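Local coordinates for DUF3863 domain-containing protein (Parabacteroides distasonis, PDB 3LM3) that is of unknown function but is probably a glycoside hydrolase or carbohydrate deacetylase, at residues Y190-T196 against D208-N214; P144-M148 against T321-E327; S335-W339 against F362-E366; V123-S128 against D155-L160. All blocks are in the same frame, centred on the assembly; numbering follows the deposited sequence.

Contact 1: Y190-T196 against D208-N214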
loop_
_atom_site.group_PDB
_atom_site.type_symbol
_atom_site.label_atom_id
_atom_site.label_comp_id
_atom_site.label_asym_id
_atom_site.label_seq_id
_atom_site.Cartn_x
_atom_site.Cartn_y
_atom_site.Cartn_z
ATOM N N TYR A 190 -2.761 6.275 5.271
ATOM C CA TYR A 190 -3.761 5.470 5.969
ATOM C C TYR A 190 -5.086 5.607 5.236
ATOM O O TYR A 190 -5.200 6.374 4.249
ATOM C CB TYR A 190 -3.849 5.861 7.451
ATOM C CG TYR A 190 -3.104 4.957 8.445
ATOM C CD1 TYR A 190 -1.971 4.223 8.078
ATOM C CD2 TYR A 190 -3.526 4.906 9.768
ATOM C CE1 TYR A 190 -1.320 3.420 8.994
ATOM C CE2 TYR A 190 -2.879 4.104 10.701
ATOM C CZ TYR A 190 -1.761 3.376 10.312
ATOM O OH TYR A 190 -1.059 2.647 11.262
ATOM N N PRO A 191 -6.098 4.838 5.664
ATOM C CA PRO A 191 -7.267 4.678 4.797
ATOM C C PRO A 191 -8.089 5.943 4.677
ATOM O O PRO A 191 -8.183 6.744 5.614
ATOM C CB PRO A 191 -8.073 3.588 5.489
ATOM C CG PRO A 191 -6.992 2.790 6.203
ATOM C CD PRO A 191 -6.071 3.834 6.751
ATOM N N PHE A 192 -8.674 6.137 3.494
ATOM C CA PHE A 192 -9.544 7.281 3.237
ATOM C C PHE A 192 -10.534 6.945 2.134
ATOM O O PHE A 192 -10.317 6.005 1.374
ATOM C CB PHE A 192 -8.733 8.534 2.840
ATOM C CG PHE A 192 -7.926 8.378 1.553
ATOM C CD1 PHE A 192 -6.721 7.710 1.560
ATOM C CD2 PHE A 192 -8.382 8.905 0.343
ATOM C CE1 PHE A 192 -5.976 7.565 0.406
ATOM C CE2 PHE A 192 -7.639 8.744 -0.825
ATOM C CZ PHE A 192 -6.450 8.065 -0.797
ATOM N N TYR A 193 -11.611 7.732 2.059
ATOM C CA TYR A 193 -12.552 7.670 0.925
ATOM C C TYR A 193 -12.078 8.655 -0.146
ATOM O O TYR A 193 -11.930 9.848 0.130
ATOM C CB TYR A 193 -13.945 8.043 1.400
ATOM C CG TYR A 193 -14.591 7.111 2.396
ATOM C CD1 TYR A 193 -15.129 5.904 2.004
ATOM C CD2 TYR A 193 -14.736 7.482 3.714
ATOM C CE1 TYR A 193 -15.779 5.094 2.894
ATOM C CE2 TYR A 193 -15.373 6.649 4.636
ATOM C CZ TYR A 193 -15.923 5.481 4.221
ATOM O OH TYR A 193 -16.578 4.609 5.095
ATOM N N PRO A 194 -11.814 8.166 -1.364
ATOM C CA PRO A 194 -11.296 9.040 -2.406
ATOM C C PRO A 194 -12.390 9.941 -3.010
ATOM O O PRO A 194 -13.590 9.640 -2.943
ATOM C CB PRO A 194 -10.764 8.059 -3.437
ATOM C CG PRO A 194 -11.725 6.860 -3.299
ATOM C CD PRO A 194 -11.991 6.776 -1.843
ATOM N N SER A 195 -11.927 11.038 -3.578
ATOM C CA SER A 195 -12.748 11.970 -4.336
ATOM C C SER A 195 -12.963 11.512 -5.779
ATOM O O SER A 195 -12.068 10.942 -6.407
ATOM C CB SER A 195 -11.999 13.293 -4.388
ATOM O OG SER A 195 -12.696 14.308 -5.091
ATOM N N THR A 196 -14.143 11.828 -6.337
ATOM C CA THR A 196 -14.357 11.634 -7.760
ATOM C C THR A 196 -13.339 12.420 -8.612
ATOM O O THR A 196 -13.087 12.061 -9.769
ATOM C CB THR A 196 -15.801 12.031 -8.148
ATOM O OG1 THR A 196 -16.084 13.336 -7.690
ATOM C CG2 THR A 196 -16.827 11.047 -7.540
ATOM N N ASP A 208 -18.556 14.765 -4.005
ATOM C CA ASP A 208 -17.442 14.052 -4.606
ATOM C C ASP A 208 -17.118 12.728 -3.903
ATOM O O ASP A 208 -16.072 12.130 -4.146
ATOM C CB ASP A 208 -16.198 14.970 -4.713
ATOM C CG ASP A 208 -15.604 15.326 -3.379
ATOM O OD1 ASP A 208 -16.355 15.476 -2.386
ATOM O OD2 ASP A 208 -14.368 15.502 -3.320
ATOM N N PHE A 209 -18.053 12.219 -3.106
ATOM C CA PHE A 209 -17.782 11.055 -2.257
ATOM C C PHE A 209 -17.795 9.770 -3.081
ATOM O O PHE A 209 -18.694 9.555 -3.927
ATOM C CB PHE A 209 -18.824 10.965 -1.141
ATOM C CG PHE A 209 -18.461 10.002 -0.028
ATOM C CD1 PHE A 209 -17.516 10.348 0.934
ATOM C CD2 PHE A 209 -19.075 8.765 0.042
ATOM C CE1 PHE A 209 -17.204 9.470 1.977
ATOM C CE2 PHE A 209 -18.754 7.874 1.072
ATOM C CZ PHE A 209 -17.833 8.229 2.032
ATOM N N ILE A 210 -16.826 8.899 -2.841
ATOM C CA ILE A 210 -16.868 7.524 -3.340
ATOM C C ILE A 210 -16.806 6.583 -2.125
ATOM O O ILE A 210 -15.879 6.684 -1.305
ATOM C CB ILE A 210 -15.651 7.226 -4.237
ATOM C CG1 ILE A 210 -15.647 8.117 -5.481
ATOM C CG2 ILE A 210 -15.605 5.735 -4.633
ATOM C CD1 ILE A 210 -14.333 8.052 -6.261
ATOM N N ASP A 211 -17.766 5.676 -2.009
ATOM C CA ASP A 211 -17.843 4.731 -0.885
ATOM C C ASP A 211 -16.928 3.528 -1.147
ATOM O O ASP A 211 -17.378 2.393 -1.273
ATOM C CB ASP A 211 -19.301 4.328 -0.642
ATOM C CG ASP A 211 -19.496 3.519 0.625
ATOM O OD1 ASP A 211 -18.606 3.458 1.482
ATOM O OD2 ASP A 211 -20.573 2.910 0.758
ATOM N N CYS A 212 -15.626 3.791 -1.206
ATOM C CA CYS A 212 -14.641 2.766 -1.343
ATOM C C CYS A 212 -13.445 3.215 -0.521
ATOM O O CYS A 212 -12.971 4.343 -0.658
ATOM C CB CYS A 212 -14.236 2.604 -2.809
ATOM S SG CYS A 212 -13.177 1.131 -3.106
ATOM N N VAL A 213 -12.980 2.344 0.335
ATOM C CA VAL A 213 -11.829 2.638 1.182
ATOM C C VAL A 213 -10.577 2.385 0.353
ATOM O O VAL A 213 -10.372 1.304 -0.209
ATOM C CB VAL A 213 -11.807 1.699 2.408
ATOM C CG1 VAL A 213 -10.604 2.034 3.321
ATOM C CG2 VAL A 213 -13.107 1.783 3.179
ATOM N N ASN A 214 -9.709 3.380 0.278
ATOM C CA ASN A 214 -8.481 3.285 -0.504
ATOM C C ASN A 214 -7.305 2.948 0.424
ATOM O O ASN A 214 -6.981 3.719 1.322
ATOM C CB ASN A 214 -8.212 4.584 -1.286
ATOM C CG ASN A 214 -7.200 4.389 -2.370
ATOM O OD1 ASN A 214 -6.646 3.307 -2.495
ATOM N ND2 ASN A 214 -6.948 5.425 -3.199
HETATM O O HOH W 1 -19.134 4.074 4.082
#
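Hydrogen bonds join Tyr190-Thr196 to Asp208-Asn214 at both ends. Asn214 N donates to Phe192 O at 2.9 Å, nearly straight at 168°, and Thr196 N reaches Asp208 O. Beside the latter, Ser195 OG gives its proton to Asp208 OD2 over 2.7 Å, meeting the anti side of a carboxylate whose two oxygens also accept from the backbone of Gln204 and Gly205. Phe209 CG lies opposite its backbone N (chi1 -167°), which swings the ring back over Tyr193: Phe209 CZ stands 3.4 Å above the Tyr193 ring centre, the planes inclined at 47°. Asn214 CB covers a face of the Phe192 ring. One water links Tyr193 OH, also bonded to Tyr333 O, to Asp211 OD1, while Asp211 OD2 pairs with Arg330. With an alanine at Tyr193, Phe209 CZ would probably lose its aromatic partner and the water one of its two acceptors. Pro191 and Val213 lean on Trp329 of helix 322-332, Pro194 and Asn214 on Leu157 of helix 154-163, and Phe192 on Val172 of strand 168-172.

Contact 2: P144-M148 against T321-E327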
loop_
_atom_site.group_PDB
_atom_site.type_symbol
_atom_site.label_atom_id
_atom_site.label_comp_id
_atom_site.label_asym_id
_atom_site.label_seq_id
_atom_site.Cartn_x
_atom_site.Cartn_y
_atom_site.Cartn_z
ATOM N N PRO A 144 -14.952 -11.236 -3.523
ATOM C CA PRO A 144 -13.926 -10.638 -2.688
ATOM C C PRO A 144 -14.412 -9.332 -2.042
ATOM O O PRO A 144 -15.356 -8.717 -2.544
ATOM C CB PRO A 144 -12.785 -10.409 -3.685
ATOM C CG PRO A 144 -13.456 -10.137 -4.936
ATOM C CD PRO A 144 -14.639 -11.105 -4.952
ATOM N N GLN A 145 -13.783 -8.919 -0.954
ATOM C CA GLN A 145 -14.115 -7.653 -0.310
ATOM C C GLN A 145 -13.216 -6.516 -0.797
ATOM O O GLN A 145 -13.514 -5.365 -0.518
ATOM C CB GLN A 145 -14.009 -7.785 1.205
ATOM C CG GLN A 145 -15.088 -8.660 1.801
ATOM C CD GLN A 145 -14.924 -8.817 3.294
ATOM O OE1 GLN A 145 -13.920 -9.358 3.746
ATOM N NE2 GLN A 145 -15.906 -8.343 4.067
ATOM N N SER A 146 -12.150 -6.823 -1.550
ATOM C CA SER A 146 -11.238 -5.798 -2.091
ATOM C C SER A 146 -10.788 -6.207 -3.478
ATOM O O SER A 146 -10.998 -7.380 -3.878
ATOM C CB SER A 146 -9.998 -5.651 -1.193
ATOM O OG SER A 146 -9.166 -6.789 -1.262
ATOM N N ILE A 147 -10.195 -5.243 -4.189
ATOM C CA ILE A 147 -9.406 -5.465 -5.397
ATOM C C ILE A 147 -8.004 -4.930 -5.123
ATOM O O ILE A 147 -7.851 -3.861 -4.527
ATOM C CB ILE A 147 -10.012 -4.702 -6.600
ATOM C CG1 ILE A 147 -11.388 -5.266 -6.928
ATOM C CG2 ILE A 147 -9.096 -4.727 -7.854
ATOM C CD1 ILE A 147 -11.415 -6.640 -7.656
HETATM N N MSE A 148 -6.980 -5.650 -5.582
HETATM C CA MSE A 148 -5.576 -5.256 -5.413
HETATM C C MSE A 148 -5.129 -4.490 -6.644
HETATM O O MSE A 148 -4.457 -5.031 -7.520
HETATM C CB MSE A 148 -4.676 -6.474 -5.178
HETATM C CG MSE A 148 -5.044 -7.294 -3.936
HETATM SE SE MSE A 148 -5.029 -6.300 -2.228
HETATM C CE MSE A 148 -3.160 -5.819 -2.175
ATOM N N THR A 321 -7.261 -10.193 6.006
ATOM C CA THR A 321 -7.242 -9.884 4.589
ATOM C C THR A 321 -7.341 -8.369 4.346
ATOM O O THR A 321 -7.832 -7.629 5.208
ATOM C CB THR A 321 -8.344 -10.609 3.810
ATOM O OG1 THR A 321 -9.595 -9.950 4.051
ATOM C CG2 THR A 321 -8.440 -12.083 4.189
ATOM N N PHE A 322 -6.868 -7.904 3.186
ATOM C CA PHE A 322 -7.055 -6.492 2.810
ATOM C C PHE A 322 -8.510 -6.108 2.894
ATOM O O PHE A 322 -8.854 -5.069 3.439
ATOM C CB PHE A 322 -6.472 -6.216 1.405
ATOM C CG PHE A 322 -5.008 -5.807 1.402
ATOM C CD1 PHE A 322 -4.013 -6.756 1.476
ATOM C CD2 PHE A 322 -4.644 -4.469 1.327
ATOM C CE1 PHE A 322 -2.669 -6.394 1.462
ATOM C CE2 PHE A 322 -3.298 -4.093 1.313
ATOM C CZ PHE A 322 -2.312 -5.058 1.390
ATOM N N GLY A 323 -9.388 -6.930 2.308
ATOM C CA GLY A 323 -10.799 -6.630 2.295
ATOM C C GLY A 323 -11.401 -6.564 3.692
ATOM O O GLY A 323 -12.230 -5.689 3.989
ATOM N N GLU A 324 -11.027 -7.490 4.574
ATOM C CA GLU A 324 -11.576 -7.507 5.954
ATOM C C GLU A 324 -11.173 -6.234 6.674
ATOM O O GLU A 324 -11.970 -5.605 7.380
ATOM C CB GLU A 324 -11.014 -8.664 6.776
ATOM C CG GLU A 324 -11.628 -9.964 6.638
ATOM C CD GLU A 324 -10.936 -10.841 7.683
ATOM O OE1 GLU A 324 -9.847 -11.338 7.381
ATOM O OE2 GLU A 324 -11.390 -10.887 8.849
ATOM N N PHE A 325 -9.906 -5.853 6.554
ATOM C CA PHE A 325 -9.422 -4.666 7.231
ATOM C C PHE A 325 -10.138 -3.428 6.702
ATOM O O PHE A 325 -10.572 -2.584 7.479
ATOM C CB PHE A 325 -7.903 -4.502 7.078
ATOM C CG PHE A 325 -7.419 -3.196 7.637
ATOM C CD1 PHE A 325 -7.405 -2.963 9.008
ATOM C CD2 PHE A 325 -7.069 -2.148 6.781
ATOM C CE1 PHE A 325 -7.068 -1.700 9.513
ATOM C CE2 PHE A 325 -6.747 -0.918 7.255
ATOM C CZ PHE A 325 -6.704 -0.675 8.633
ATOM N N GLY A 326 -10.245 -3.291 5.387
ATOM C CA GLY A 326 -10.949 -2.133 4.824
ATOM C C GLY A 326 -12.374 -2.041 5.318
ATOM O O GLY A 326 -12.861 -0.955 5.597
ATOM N N GLU A 327 -13.054 -3.180 5.431
ATOM C CA GLU A 327 -14.435 -3.147 5.934
ATOM C C GLU A 327 -14.480 -2.863 7.423
ATOM O O GLU A 327 -15.414 -2.196 7.854
ATOM C CB GLU A 327 -15.215 -4.401 5.582
ATOM C CG GLU A 327 -15.530 -4.520 4.091
ATOM C CD GLU A 327 -16.513 -3.483 3.592
ATOM O OE1 GLU A 327 -17.206 -2.795 4.380
ATOM O OE2 GLU A 327 -16.596 -3.345 2.363
HETATM O O HOH W 2 -16.017 -4.616 0.154
HETATM O O HOH W 3 -11.900 -10.849 2.878
#
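Gln145 and Gly323 bring the backbones to 4.3 Å between their CA atoms, where the short strand 146-148 runs at 127° to helix 322-327, the axes 8.3 Å apart. A side chain at Gly323 would collide with Gln145 CB, and its absence permits this approach. Met148, a selenomethionine, is bent at chi2 (-58°) and chi3 (-63°), which lays its methyl over the Phe322 ring: CE sits 3.6 Å from the ring centroid, almost on the normal, and SE lies over the same face in a Met-aromatic contact. At the helix start Thr321 and Glu324 form a capping box, with Glu324 N donating to Thr321 OG1 at 2.9 Å and Thr321 N to Glu324 OE1, while Glu324 OE2 pairs with Arg71. Water ties Gln145 OE1 to that capping hydroxyl; a second water bridges Gln145 O and Glu327 OE2, while Glu327 OE1 pairs with Arg330. Outward, Met148 and Phe322 both touch Cys26 of strand 21-29, and Glu105 of strand 105-108 accepts from the backbone N of both Gln145 and Gly323.

Contact 3: S335-W339 against F362-E366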
loop_
_atom_site.group_PDB
_atom_site.type_symbol
_atom_site.label_atom_id
_atom_site.label_comp_id
_atom_site.label_asym_id
_atom_site.label_seq_id
_atom_site.Cartn_x
_atom_site.Cartn_y
_atom_site.Cartn_z
ATOM N N SER A 335 -17.053 9.126 6.949
ATOM C CA SER A 335 -16.672 10.225 6.036
ATOM C C SER A 335 -15.248 10.587 6.357
ATOM O O SER A 335 -14.677 10.111 7.344
ATOM C CB SER A 335 -17.562 11.448 6.198
ATOM O OG SER A 335 -17.136 12.222 7.285
ATOM N N ASN A 336 -14.662 11.460 5.558
ATOM C CA ASN A 336 -13.315 11.884 5.834
ATOM C C ASN A 336 -13.208 12.937 6.913
ATOM O O ASN A 336 -12.114 13.339 7.264
ATOM C CB ASN A 336 -12.632 12.338 4.547
ATOM C CG ASN A 336 -12.490 11.202 3.538
ATOM O OD1 ASN A 336 -12.192 10.052 3.909
ATOM N ND2 ASN A 336 -12.680 11.505 2.259
ATOM N N ASP A 337 -14.336 13.327 7.497
ATOM C CA ASP A 337 -14.293 14.163 8.689
ATOM C C ASP A 337 -13.961 13.356 9.938
ATOM O O ASP A 337 -13.679 13.936 10.987
ATOM C CB ASP A 337 -15.642 14.839 8.928
ATOM C CG ASP A 337 -16.014 15.825 7.846
ATOM O OD1 ASP A 337 -15.120 16.510 7.314
ATOM O OD2 ASP A 337 -17.238 15.943 7.595
ATOM N N ASP A 338 -14.029 12.034 9.841
ATOM C CA ASP A 338 -13.960 11.156 11.001
ATOM C C ASP A 338 -12.537 10.735 11.375
ATOM O O ASP A 338 -12.350 10.135 12.436
ATOM C CB ASP A 338 -14.792 9.884 10.766
ATOM C CG ASP A 338 -16.278 10.144 10.726
ATOM O OD1 ASP A 338 -16.727 11.251 11.120
ATOM O OD2 ASP A 338 -17.016 9.204 10.327
ATOM N N TRP A 339 -11.554 11.030 10.521
ATOM C CA TRP A 339 -10.175 10.631 10.775
ATOM C C TRP A 339 -9.211 11.800 10.687
ATOM O O TRP A 339 -9.485 12.816 10.074
ATOM C CB TRP A 339 -9.714 9.519 9.824
ATOM C CG TRP A 339 -9.854 9.831 8.363
ATOM C CD1 TRP A 339 -10.900 9.486 7.557
ATOM C CD2 TRP A 339 -8.910 10.519 7.520
ATOM N NE1 TRP A 339 -10.670 9.899 6.283
ATOM C CE2 TRP A 339 -9.468 10.557 6.230
ATOM C CE3 TRP A 339 -7.661 11.093 7.724
ATOM C CZ2 TRP A 339 -8.828 11.169 5.164
ATOM C CZ3 TRP A 339 -7.020 11.694 6.649
ATOM C CH2 TRP A 339 -7.619 11.745 5.395
ATOM N N PHE A 362 1.268 14.541 9.302
ATOM C CA PHE A 362 -0.094 14.918 9.657
ATOM C C PHE A 362 -0.934 14.736 8.406
ATOM O O PHE A 362 -0.565 15.243 7.339
ATOM C CB PHE A 362 -0.139 16.388 10.101
ATOM C CG PHE A 362 0.785 16.702 11.238
ATOM C CD1 PHE A 362 2.130 16.944 11.003
ATOM C CD2 PHE A 362 0.317 16.719 12.565
ATOM C CE1 PHE A 362 2.997 17.235 12.032
ATOM C CE2 PHE A 362 1.199 17.011 13.613
ATOM C CZ PHE A 362 2.529 17.251 13.336
HETATM N N MSE A 363 -2.037 14.021 8.514
HETATM C CA MSE A 363 -2.892 13.760 7.365
HETATM C C MSE A 363 -4.352 13.902 7.768
HETATM O O MSE A 363 -4.812 13.273 8.732
HETATM C CB MSE A 363 -2.666 12.336 6.840
HETATM C CG MSE A 363 -1.275 12.079 6.333
HETATM SE SE MSE A 363 -0.792 10.211 6.410
HETATM C CE MSE A 363 0.978 10.297 5.552
ATOM N N ASN A 364 -5.060 14.751 7.043
ATOM C CA ASN A 364 -6.485 14.951 7.306
ATOM C C ASN A 364 -7.214 15.163 5.962
ATOM O O ASN A 364 -6.603 15.100 4.899
ATOM C CB ASN A 364 -6.685 16.105 8.293
ATOM C CG ASN A 364 -6.154 17.408 7.757
ATOM O OD1 ASN A 364 -6.655 17.946 6.778
ATOM N ND2 ASN A 364 -5.066 17.896 8.375
ATOM N N LYS A 365 -8.523 15.383 6.007
ATOM C CA LYS A 365 -9.309 15.516 4.780
ATOM C C LYS A 365 -8.799 16.630 3.870
ATOM O O LYS A 365 -8.907 16.558 2.666
ATOM C CB LYS A 365 -10.778 15.778 5.136
ATOM C CG LYS A 365 -11.697 15.958 3.945
ATOM C CD LYS A 365 -13.129 16.206 4.358
ATOM C CE LYS A 365 -13.386 17.650 4.622
ATOM N NZ LYS A 365 -14.837 17.962 4.967
ATOM N N GLU A 366 -8.283 17.698 4.477
ATOM C CA GLU A 366 -7.960 18.902 3.729
ATOM C C GLU A 366 -6.500 19.062 3.317
ATOM O O GLU A 366 -6.235 19.825 2.406
ATOM C CB GLU A 366 -8.480 20.129 4.451
ATOM C CG GLU A 366 -10.007 20.225 4.362
ATOM C CD GLU A 366 -10.557 21.514 4.964
ATOM O OE1 GLU A 366 -10.498 21.668 6.196
ATOM O OE2 GLU A 366 -11.033 22.350 4.178
HETATM O O HOH W 4 -10.147 14.868 8.485
HETATM O O HOH W 5 -16.992 15.262 4.677
#
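Lys365 reaches along the turn at Asn336 and Asp337, its aliphatic part against Asn336 and its amine at the carboxylate. With CG opposite the backbone N (chi1 179°), the chain carries on past Asn336, Lys365 CG 3.8 Å from Asn336 CB; a bend at chi3 (86°) then turns Lys365 NZ to Asp337 OD1, 2.8 Å away on the syn side. Ser335-Asp338 is a type I beta turn with an ST turn at Ser335, in the loop between helix 322-332 and strand 341-346, packed against the end of strand 357-363. The Trp339 indole presents its six-membered ring to the backbone of Met363 and Asn364: CZ3 packs 3.4 Å from Asn364 CA, and Met363 O lies near the ring plane. From the pyrrole side NE1 donates to Asn336 OD1 at 2.8 Å, fixing the indole's rotation, and Asn336 ND2 is bonded to Tyr193 O and Ala203 O. The charge pair across the contact involves an exposed carboxylate, where solvent would probably weaken it, while the buried Asn336 amide and indole N-H are met by neutral partners.

Contact 4: V123-S128 against D155-L160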
loop_
_atom_site.group_PDB
_atom_site.type_symbol
_atom_site.label_atom_id
_atom_site.label_comp_id
_atom_site.label_asym_id
_atom_site.label_seq_id
_atom_site.Cartn_x
_atom_site.Cartn_y
_atom_site.Cartn_z
ATOM N N VAL A 123 -10.490 -0.913 -17.693
ATOM C CA VAL A 123 -10.198 -1.373 -16.357
ATOM C C VAL A 123 -11.479 -1.853 -15.694
ATOM O O VAL A 123 -11.496 -2.937 -15.104
ATOM C CB VAL A 123 -9.488 -0.310 -15.507
ATOM C CG1 VAL A 123 -9.241 -0.807 -14.077
ATOM C CG2 VAL A 123 -8.152 0.145 -16.160
ATOM N N ASN A 124 -12.553 -1.067 -15.781
ATOM C CA ASN A 124 -13.795 -1.460 -15.120
ATOM C C ASN A 124 -14.319 -2.799 -15.666
ATOM O O ASN A 124 -14.693 -3.704 -14.906
ATOM C CB ASN A 124 -14.875 -0.376 -15.281
ATOM C CG ASN A 124 -14.516 0.906 -14.567
ATOM O OD1 ASN A 124 -13.615 0.920 -13.724
ATOM N ND2 ASN A 124 -15.188 2.003 -14.923
ATOM N N ARG A 125 -14.332 -2.920 -16.981
ATOM C CA ARG A 125 -14.832 -4.114 -17.640
ATOM C C ARG A 125 -14.025 -5.337 -17.216
ATOM O O ARG A 125 -14.591 -6.394 -16.933
ATOM C CB ARG A 125 -14.808 -3.944 -19.158
ATOM C CG ARG A 125 -15.194 -5.183 -19.914
ATOM C CD ARG A 125 -15.293 -4.917 -21.412
ATOM N NE ARG A 125 -14.004 -4.499 -21.982
ATOM C CZ ARG A 125 -13.677 -3.285 -22.424
ATOM N NH1 ARG A 125 -14.525 -2.270 -22.391
ATOM N NH2 ARG A 125 -12.462 -3.076 -22.906
ATOM N N GLU A 126 -12.695 -5.214 -17.194
ATOM C CA GLU A 126 -11.843 -6.345 -16.875
ATOM C C GLU A 126 -11.885 -6.688 -15.392
ATOM O O GLU A 126 -11.856 -7.868 -15.041
ATOM C CB GLU A 126 -10.418 -6.102 -17.397
ATOM C CG GLU A 126 -10.429 -6.056 -18.935
ATOM C CD GLU A 126 -9.070 -5.940 -19.589
ATOM O OE1 GLU A 126 -8.054 -5.917 -18.867
ATOM O OE2 GLU A 126 -9.044 -5.877 -20.844
HETATM N N MSE A 127 -12.024 -5.705 -14.509
HETATM C CA MSE A 127 -12.278 -6.011 -13.110
HETATM C C MSE A 127 -13.540 -6.848 -12.974
HETATM O O MSE A 127 -13.537 -7.842 -12.228
HETATM C CB MSE A 127 -12.387 -4.741 -12.243
HETATM C CG MSE A 127 -11.094 -4.011 -12.032
HETATM SE SE MSE A 127 -11.135 -2.625 -10.691
HETATM C CE MSE A 127 -12.574 -1.567 -11.447
ATOM N N SER A 128 -14.622 -6.470 -13.654
ATOM C CA SER A 128 -15.838 -7.268 -13.609
ATOM C C SER A 128 -15.628 -8.691 -14.116
ATOM O O SER A 128 -16.147 -9.660 -13.531
ATOM C CB SER A 128 -16.942 -6.560 -14.367
ATOM O OG SER A 128 -17.329 -5.394 -13.653
ATOM N N ASP A 155 -12.521 6.819 -11.030
ATOM C CA ASP A 155 -13.658 6.197 -11.687
ATOM C C ASP A 155 -13.709 4.685 -11.469
ATOM O O ASP A 155 -14.789 4.078 -11.358
ATOM C CB ASP A 155 -13.653 6.493 -13.186
ATOM C CG ASP A 155 -14.854 5.936 -13.869
ATOM O OD1 ASP A 155 -15.933 6.503 -13.659
ATOM O OD2 ASP A 155 -14.730 4.920 -14.576
ATOM N N ASN A 156 -12.542 4.048 -11.393
ATOM C CA ASN A 156 -12.490 2.617 -11.137
ATOM C C ASN A 156 -13.040 2.305 -9.725
ATOM O O ASN A 156 -13.693 1.291 -9.493
ATOM C CB ASN A 156 -11.065 2.075 -11.227
ATOM C CG ASN A 156 -10.382 2.261 -12.564
ATOM O OD1 ASN A 156 -9.145 2.364 -12.588
ATOM N ND2 ASN A 156 -11.121 2.244 -13.666
ATOM N N LEU A 157 -12.715 3.169 -8.771
ATOM C CA LEU A 157 -13.183 2.980 -7.393
ATOM C C LEU A 157 -14.683 3.211 -7.257
ATOM O O LEU A 157 -15.388 2.461 -6.572
ATOM C CB LEU A 157 -12.358 3.877 -6.474
ATOM C CG LEU A 157 -10.850 3.663 -6.587
ATOM C CD1 LEU A 157 -10.082 4.642 -5.709
ATOM C CD2 LEU A 157 -10.508 2.237 -6.226
ATOM N N ARG A 158 -15.186 4.255 -7.914
ATOM C CA ARG A 158 -16.618 4.522 -8.068
ATOM C C ARG A 158 -17.333 3.296 -8.620
ATOM O O ARG A 158 -18.375 2.861 -8.136
ATOM C CB ARG A 158 -16.751 5.689 -9.058
ATOM C CG ARG A 158 -18.135 6.111 -9.450
ATOM C CD ARG A 158 -18.745 5.259 -10.555
ATOM N NE ARG A 158 -18.016 5.104 -11.844
ATOM C CZ ARG A 158 -18.502 4.326 -12.812
ATOM N NH1 ARG A 158 -19.623 3.636 -12.572
ATOM N NH2 ARG A 158 -17.884 4.196 -13.994
ATOM N N TYR A 159 -16.775 2.764 -9.699
ATOM C CA TYR A 159 -17.364 1.610 -10.352
ATOM C C TYR A 159 -17.428 0.392 -9.414
ATOM O O TYR A 159 -18.432 -0.314 -9.342
ATOM C CB TYR A 159 -16.558 1.282 -11.620
ATOM C CG TYR A 159 -17.018 0.077 -12.390
ATOM C CD1 TYR A 159 -16.503 -1.191 -12.118
ATOM C CD2 TYR A 159 -17.953 0.219 -13.405
ATOM C CE1 TYR A 159 -16.926 -2.298 -12.839
ATOM C CE2 TYR A 159 -18.365 -0.864 -14.137
ATOM C CZ TYR A 159 -17.864 -2.124 -13.851
ATOM O OH TYR A 159 -18.291 -3.205 -14.631
ATOM N N LEU A 160 -16.337 0.125 -8.714
ATOM C CA LEU A 160 -16.322 -0.997 -7.767
ATOM C C LEU A 160 -17.411 -0.835 -6.740
ATOM O O LEU A 160 -18.178 -1.773 -6.501
ATOM C CB LEU A 160 -14.981 -1.115 -7.043
ATOM C CG LEU A 160 -13.871 -1.678 -7.899
ATOM C CD1 LEU A 160 -12.525 -1.678 -7.133
ATOM C CD2 LEU A 160 -14.207 -3.065 -8.442
#
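Asn124 fits as a knob among Asp155, Asn156, Arg158 and Tyr159. Its amide is stacked on the Tyr159 ring, planes 5° apart, and its CB sits over the ring centre, 3.4 Å from the centroid. Tyr159 CG lies opposite its backbone N (chi1 178°), which sends the ring across to Asn124 and Ser128. Asn124 OD1 accepts from Asn156 ND2 at 2.8 Å, the donor standing above the carbonyl plane; in the conformer given, Asn124 ND2 donates to Asp155 OD2 on the syn side. At the far end of the phenol, Tyr159 OH lies 2.6 Å from Ser128 OG, which approaches at the ring edge and is also bonded to Glu164. A phenylalanine in place of Tyr159 would probably leave Ser128 OG without its phenol partner. Met127, a selenomethionine, brings its methyl CE to 4.0 Å from Tyr159 CD1.

In the next shell Asn156 OD1 accepts from Ser153 N, fixing the amide that serves Asn124; Met127 rests on Ile147 of strand 146-148. Segments 123-128 and 155-160 cross at -38°, their axes 10.0 Å apart. Their helices, 120-138 and 154-163, flank strand 146-148 in sequence, an alternation consistent with the alpha/beta barrel-like catalytic domains of this clan.

How the contacts relate
Contact 4 comes first along the chain, between helices 120-138 and 154-163, and interlocks with contact 2 because strand 146-148 lies between those helices in sequence. Contact 1 is nested within the long loop that contact 2 closes, and contact 3 follows. Contact 1 is the meeting point: it touches each of the others, with centres 14 Å from contacts 2 and 4 and 11 Å from contact 3, whereas contacts 2 and 3 are 21 Å apart. Contacts 1 and 2 share the parallel sheet of strands 146-148, 168-172 and 213-216, with helix 154-163 of contact 4 packed on it. Contact 3 leads onward to the antiparallel sheet 341-389, so the series ties the alpha/beta part to the C-terminal beta part.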